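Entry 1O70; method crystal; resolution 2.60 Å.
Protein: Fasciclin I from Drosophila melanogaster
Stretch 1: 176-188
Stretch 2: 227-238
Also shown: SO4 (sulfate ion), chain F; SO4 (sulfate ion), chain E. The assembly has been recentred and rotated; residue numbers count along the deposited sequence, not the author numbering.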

# COMPACT_ATOMS: atom_id res chain seq x y z
N LYS A 176 -16.82 0.95 0.50
CA LYS A 176 -18.27 0.84 0.48
C LYS A 176 -18.95 2.06 1.10
O LYS A 176 -19.94 2.57 0.58
CB LYS A 176 -18.71 -0.42 1.21
CG LYS A 176 -20.21 -0.54 1.32
CD LYS A 176 -20.63 -1.99 1.40
CE LYS A 176 -20.18 -2.65 2.69
NZ LYS A 176 -20.72 -4.04 2.75
N MET A 177 -18.40 2.55 2.21
CA MET A 177 -18.95 3.70 2.89
C MET A 177 -18.93 4.95 2.02
O MET A 177 -19.81 5.80 2.13
CB MET A 177 -18.17 3.96 4.18
CG MET A 177 -18.84 4.92 5.13
SD MET A 177 -17.92 4.98 6.70
CE MET A 177 -17.74 6.68 6.92
N GLY A 178 -17.93 5.05 1.15
CA GLY A 178 -17.80 6.20 0.27
C GLY A 178 -18.76 6.17 -0.90
O GLY A 178 -18.77 7.08 -1.73
N LYS A 179 -19.57 5.13 -0.98
CA LYS A 179 -20.52 5.03 -2.07
C LYS A 179 -21.85 5.70 -1.78
O LYS A 179 -22.43 6.34 -2.66
CB LYS A 179 -20.77 3.58 -2.42
CG LYS A 179 -19.69 2.93 -3.24
CD LYS A 179 -20.13 1.51 -3.54
CE LYS A 179 -19.26 0.84 -4.56
NZ LYS A 179 -19.82 -0.51 -4.84
N PHE A 180 -22.34 5.57 -0.55
CA PHE A 180 -23.62 6.14 -0.19
C PHE A 180 -23.79 7.61 -0.56
O PHE A 180 -24.89 8.03 -0.89
CB PHE A 180 -23.89 5.97 1.31
CG PHE A 180 -23.86 4.55 1.78
CD1 PHE A 180 -22.67 3.97 2.19
CD2 PHE A 180 -25.03 3.78 1.79
CE1 PHE A 180 -22.64 2.64 2.62
CE2 PHE A 180 -25.01 2.46 2.21
CZ PHE A 180 -23.81 1.88 2.63
N SER A 181 -22.71 8.37 -0.50
CA SER A 181 -22.74 9.80 -0.79
C SER A 181 -22.02 10.17 -2.07
O SER A 181 -21.88 11.35 -2.39
CB SER A 181 -22.07 10.56 0.35
OG SER A 181 -20.67 10.34 0.30
N HIS A 182 -21.53 9.17 -2.80
CA HIS A 182 -20.81 9.40 -4.04
C HIS A 182 -19.51 10.14 -3.77
O HIS A 182 -18.98 10.86 -4.62
CB HIS A 182 -21.68 10.17 -5.03
CG HIS A 182 -22.88 9.40 -5.48
ND1 HIS A 182 -22.88 8.61 -6.62
CD2 HIS A 182 -24.11 9.25 -4.93
CE1 HIS A 182 -24.05 8.01 -6.74
NE2 HIS A 182 -24.81 8.38 -5.72
N PHE A 183 -19.01 9.94 -2.55
CA PHE A 183 -17.76 10.53 -2.12
C PHE A 183 -16.61 9.97 -2.97
O PHE A 183 -15.66 10.68 -3.27
CB PHE A 183 -17.51 10.17 -0.65
CG PHE A 183 -16.16 10.59 -0.14
CD1 PHE A 183 -15.96 11.85 0.36
CD2 PHE A 183 -15.09 9.71 -0.20
CE1 PHE A 183 -14.71 12.24 0.82
CE2 PHE A 183 -13.83 10.09 0.26
CZ PHE A 183 -13.64 11.36 0.76
N ASN A 184 -16.72 8.70 -3.36
CA ASN A 184 -15.67 8.05 -4.15
C ASN A 184 -15.45 8.62 -5.55
O ASN A 184 -14.32 8.67 -6.03
CB ASN A 184 -15.94 6.56 -4.31
CG ASN A 184 -16.07 5.83 -3.00
OD1 ASN A 184 -15.57 6.29 -1.98
ND2 ASN A 184 -16.72 4.68 -3.03
N ASP A 185 -16.53 9.03 -6.20
CA ASP A 185 -16.47 9.56 -7.55
C ASP A 185 -15.25 10.43 -7.80
O ASP A 185 -14.47 10.20 -8.74
CB ASP A 185 -17.75 10.35 -7.85
CG ASP A 185 -18.98 9.46 -7.89
OD1 ASP A 185 -18.90 8.32 -7.38
OD2 ASP A 185 -20.03 9.90 -8.41
N GLN A 186 -15.06 11.43 -6.96
CA GLN A 186 -13.95 12.36 -7.09
C GLN A 186 -12.56 11.72 -7.09
O GLN A 186 -11.63 12.26 -7.69
CB GLN A 186 -14.02 13.39 -5.96
CG GLN A 186 -13.83 12.78 -4.59
CD GLN A 186 -13.85 13.81 -3.50
OE1 GLN A 186 -13.22 14.87 -3.62
NE2 GLN A 186 -14.55 13.51 -2.41
N LEU A 187 -12.42 10.59 -6.40
CA LEU A 187 -11.13 9.91 -6.28
C LEU A 187 -10.57 9.33 -7.58
O LEU A 187 -9.52 8.69 -7.59
CB LEU A 187 -11.23 8.81 -5.23
CG LEU A 187 -11.71 9.33 -3.88
CD1 LEU A 187 -11.88 8.16 -2.94
CD2 LEU A 187 -10.72 10.34 -3.33
N ASN A 188 -11.28 9.56 -8.67
CA ASN A 188 -10.84 9.06 -9.96
C ASN A 188 -10.15 10.19 -10.72
O ASN A 188 -9.37 9.95 -11.64
CB ASN A 188 -12.04 8.55 -10.75
CG ASN A 188 -11.65 7.51 -11.79
OD1 ASN A 188 -10.75 6.70 -11.55
ND2 ASN A 188 -12.34 7.52 -12.92
N SER A 227 -21.62 10.11 6.84
CA SER A 227 -20.51 9.32 6.34
C SER A 227 -19.58 10.14 5.45
O SER A 227 -18.36 9.98 5.50
CB SER A 227 -21.01 8.09 5.58
OG SER A 227 -21.89 8.44 4.54
N LYS A 228 -20.15 11.03 4.64
CA LYS A 228 -19.32 11.85 3.76
C LYS A 228 -18.45 12.79 4.56
O LYS A 228 -17.27 12.98 4.27
CB LYS A 228 -20.19 12.68 2.81
CG LYS A 228 -19.35 13.50 1.82
CD LYS A 228 -19.99 13.53 0.44
CE LYS A 228 -21.10 14.56 0.36
NZ LYS A 228 -20.56 15.95 0.39
N SER A 229 -19.06 13.39 5.58
CA SER A 229 -18.37 14.32 6.45
C SER A 229 -17.19 13.62 7.14
O SER A 229 -16.13 14.21 7.30
CB SER A 229 -19.36 14.86 7.48
OG SER A 229 -18.72 15.72 8.40
N ILE A 230 -17.40 12.36 7.54
CA ILE A 230 -16.37 11.57 8.22
C ILE A 230 -15.20 11.29 7.27
O ILE A 230 -14.04 11.48 7.63
CB ILE A 230 -16.92 10.20 8.71
CG1 ILE A 230 -18.08 10.42 9.69
CG2 ILE A 230 -15.81 9.41 9.40
CD1 ILE A 230 -17.67 11.05 11.02
N LEU A 231 -15.52 10.85 6.06
CA LEU A 231 -14.50 10.55 5.06
C LEU A 231 -13.75 11.79 4.59
O LEU A 231 -12.53 11.75 4.44
CB LEU A 231 -15.14 9.85 3.86
CG LEU A 231 -15.21 8.31 3.88
CD1 LEU A 231 -15.10 7.76 5.30
CD2 LEU A 231 -16.50 7.87 3.21
N GLU A 232 -14.45 12.89 4.37
CA GLU A 232 -13.78 14.11 3.92
C GLU A 232 -12.72 14.53 4.92
O GLU A 232 -11.78 15.24 4.58
CB GLU A 232 -14.78 15.24 3.73
CG GLU A 232 -15.87 14.89 2.73
CD GLU A 232 -16.84 16.03 2.52
OE1 GLU A 232 -17.08 16.79 3.48
OE2 GLU A 232 -17.38 16.13 1.39
N ARG A 233 -12.88 14.09 6.16
CA ARG A 233 -11.92 14.41 7.20
C ARG A 233 -10.64 13.60 6.95
O ARG A 233 -9.56 14.02 7.36
CB ARG A 233 -12.51 14.06 8.56
CG ARG A 233 -11.55 14.22 9.73
CD ARG A 233 -12.14 13.66 11.01
NE ARG A 233 -13.23 14.48 11.54
CZ ARG A 233 -13.99 14.12 12.58
NH1 ARG A 233 -13.77 12.97 13.18
NH2 ARG A 233 -14.97 14.91 13.00
N HIS A 234 -10.77 12.46 6.28
CA HIS A 234 -9.62 11.61 5.99
C HIS A 234 -8.93 11.93 4.67
O HIS A 234 -7.84 11.41 4.39
CB HIS A 234 -10.04 10.14 5.96
CG HIS A 234 -10.57 9.62 7.26
ND1 HIS A 234 -11.79 10.01 7.77
CD2 HIS A 234 -10.06 8.73 8.15
CE1 HIS A 234 -12.01 9.38 8.91
NE2 HIS A 234 -10.97 8.60 9.16
N LEU A 235 -9.56 12.78 3.87
CA LEU A 235 -9.05 13.12 2.54
C LEU A 235 -8.41 14.49 2.35
O LEU A 235 -9.09 15.51 2.38
CB LEU A 235 -10.17 12.96 1.51
CG LEU A 235 -9.75 13.13 0.05
CD1 LEU A 235 -8.81 12.00 -0.34
CD2 LEU A 235 -10.99 13.14 -0.85
N ALA A 236 -7.10 14.48 2.14
CA ALA A 236 -6.33 15.69 1.91
C ALA A 236 -6.21 15.95 0.42
O ALA A 236 -5.78 15.08 -0.34
CB ALA A 236 -4.95 15.56 2.53
N ILE A 237 -6.58 17.15 -0.01
CA ILE A 237 -6.53 17.50 -1.43
C ILE A 237 -5.63 18.69 -1.70
O ILE A 237 -5.89 19.79 -1.22
CB ILE A 237 -7.95 17.83 -1.94
CG1 ILE A 237 -8.91 16.69 -1.58
CG2 ILE A 237 -7.91 18.09 -3.44
CD1 ILE A 237 -10.39 16.97 -1.88
N SER A 238 -4.56 18.48 -2.46
CA SER A 238 -3.65 19.57 -2.82
C SER A 238 -2.98 19.28 -4.16
O SER A 238 -3.36 18.35 -4.87
CB SER A 238 -2.60 19.82 -1.72
OG SER A 238 -1.58 18.84 -1.69
S SO4 F . -13.84 18.04 11.43
O1 SO4 F . -13.21 17.78 10.11
O2 SO4 F . -13.72 19.47 11.77
O3 SO4 F . -15.27 17.66 11.38
O4 SO4 F . -13.15 17.23 12.46
S SO4 E . -19.80 -3.92 6.58
O1 SO4 E . -20.77 -4.69 5.77
O2 SO4 E . -19.26 -2.80 5.78
O3 SO4 E . -20.48 -3.39 7.78
O4 SO4 E . -18.69 -4.81 7.00
O HOH W 1 -20.64 8.39 1.95
O HOH W 2 -16.17 15.42 -0.77

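Packing of residues 176-188 against residues 227-238 in Fasciclin I. The first stretch is helical at Lys 176 and Met 177 and goes on into a type I beta turn from Lys 179 to His 182, closed by His 182 N to Lys 179 O at 3.0 Å. The second begins in a helix and ends as a strand from Leu 235. The backbones lie closest near Ser 181 and Lys 228 (CA to CA 6.0 Å) and stand further apart at Leu 187 and Leu 235 (CA to CA 9.6 Å), where side chains fill the space. No direct hydrogen bond crosses between the stretches; they are held by apolar packing and two bridging waters, with 581 Å² buried in all.

Phe 183 covers the most surface. Its chi1 is t and its CB points toward the second stretch, so the ring reaches the side chains of Lys 228, Leu 231, Glu 232 and Leu 235. Leu 231 CB sits over one face, 3.7 Å from the ring centroid and 10° off the normal, a CH-pi contact in which an aliphatic carbon meets the pi cloud. Glu 232 CG lies at the ring edge, 3.5 Å from Phe 183 CE1, so this acid meets the aromatic through its methylene. Leu 235 CD2 approaches obliquely, 3.6 Å from Phe 183 CZ, and also touches Leu 187 CD2 at 3.8 Å; this one methyl touches Phe 183, Leu 187 and, at 3.9 Å from Leu 235 CD2, Gln 186 NE2.

Met 177 is the second anchor. Its extended side chain (chi1 and chi2 both t) carries CE to the helix, 3.3 Å from Leu 231 CD1, 4.0 Å from Ile 230 CB and 3.6 Å from Ser 227 O. Leu 231, the third, therefore packs against both Met 177 and Phe 183. Its CD2 also comes within 3.6 Å of Gly 178 CA. A CB on Gly 178 would lie 1.9 Å from Asn 184 OD1, so the bare glycine leaves room for that side chain.

Polar groups are joined through water. Water 1 donates to Met 177 O at 2.7 Å and to Ser 227 OG at 2.9 Å, and hydrogen-bonds Ser 181 OG at 2.6 Å, tying Met 177 and the turn to the second stretch's helix. Ser 181 OG also packs 3.3 Å from Lys 228 CD, on the aliphatic part of the lysine. Beyond it, Lys 228 NZ forms a salt bridge with Glu 232 OE2 at 3.3 Å, one helical turn on. That same carboxylate oxygen accepts from water 2 (Glu 232 OE2 to water O 2.6 Å), which in turn accepts from Gln 186 NE2 at 3.0 Å. Gln 186 NE2 donates as well to Phe 183 O at 3.2 Å, so the amide that reaches the water is also held by its own loop.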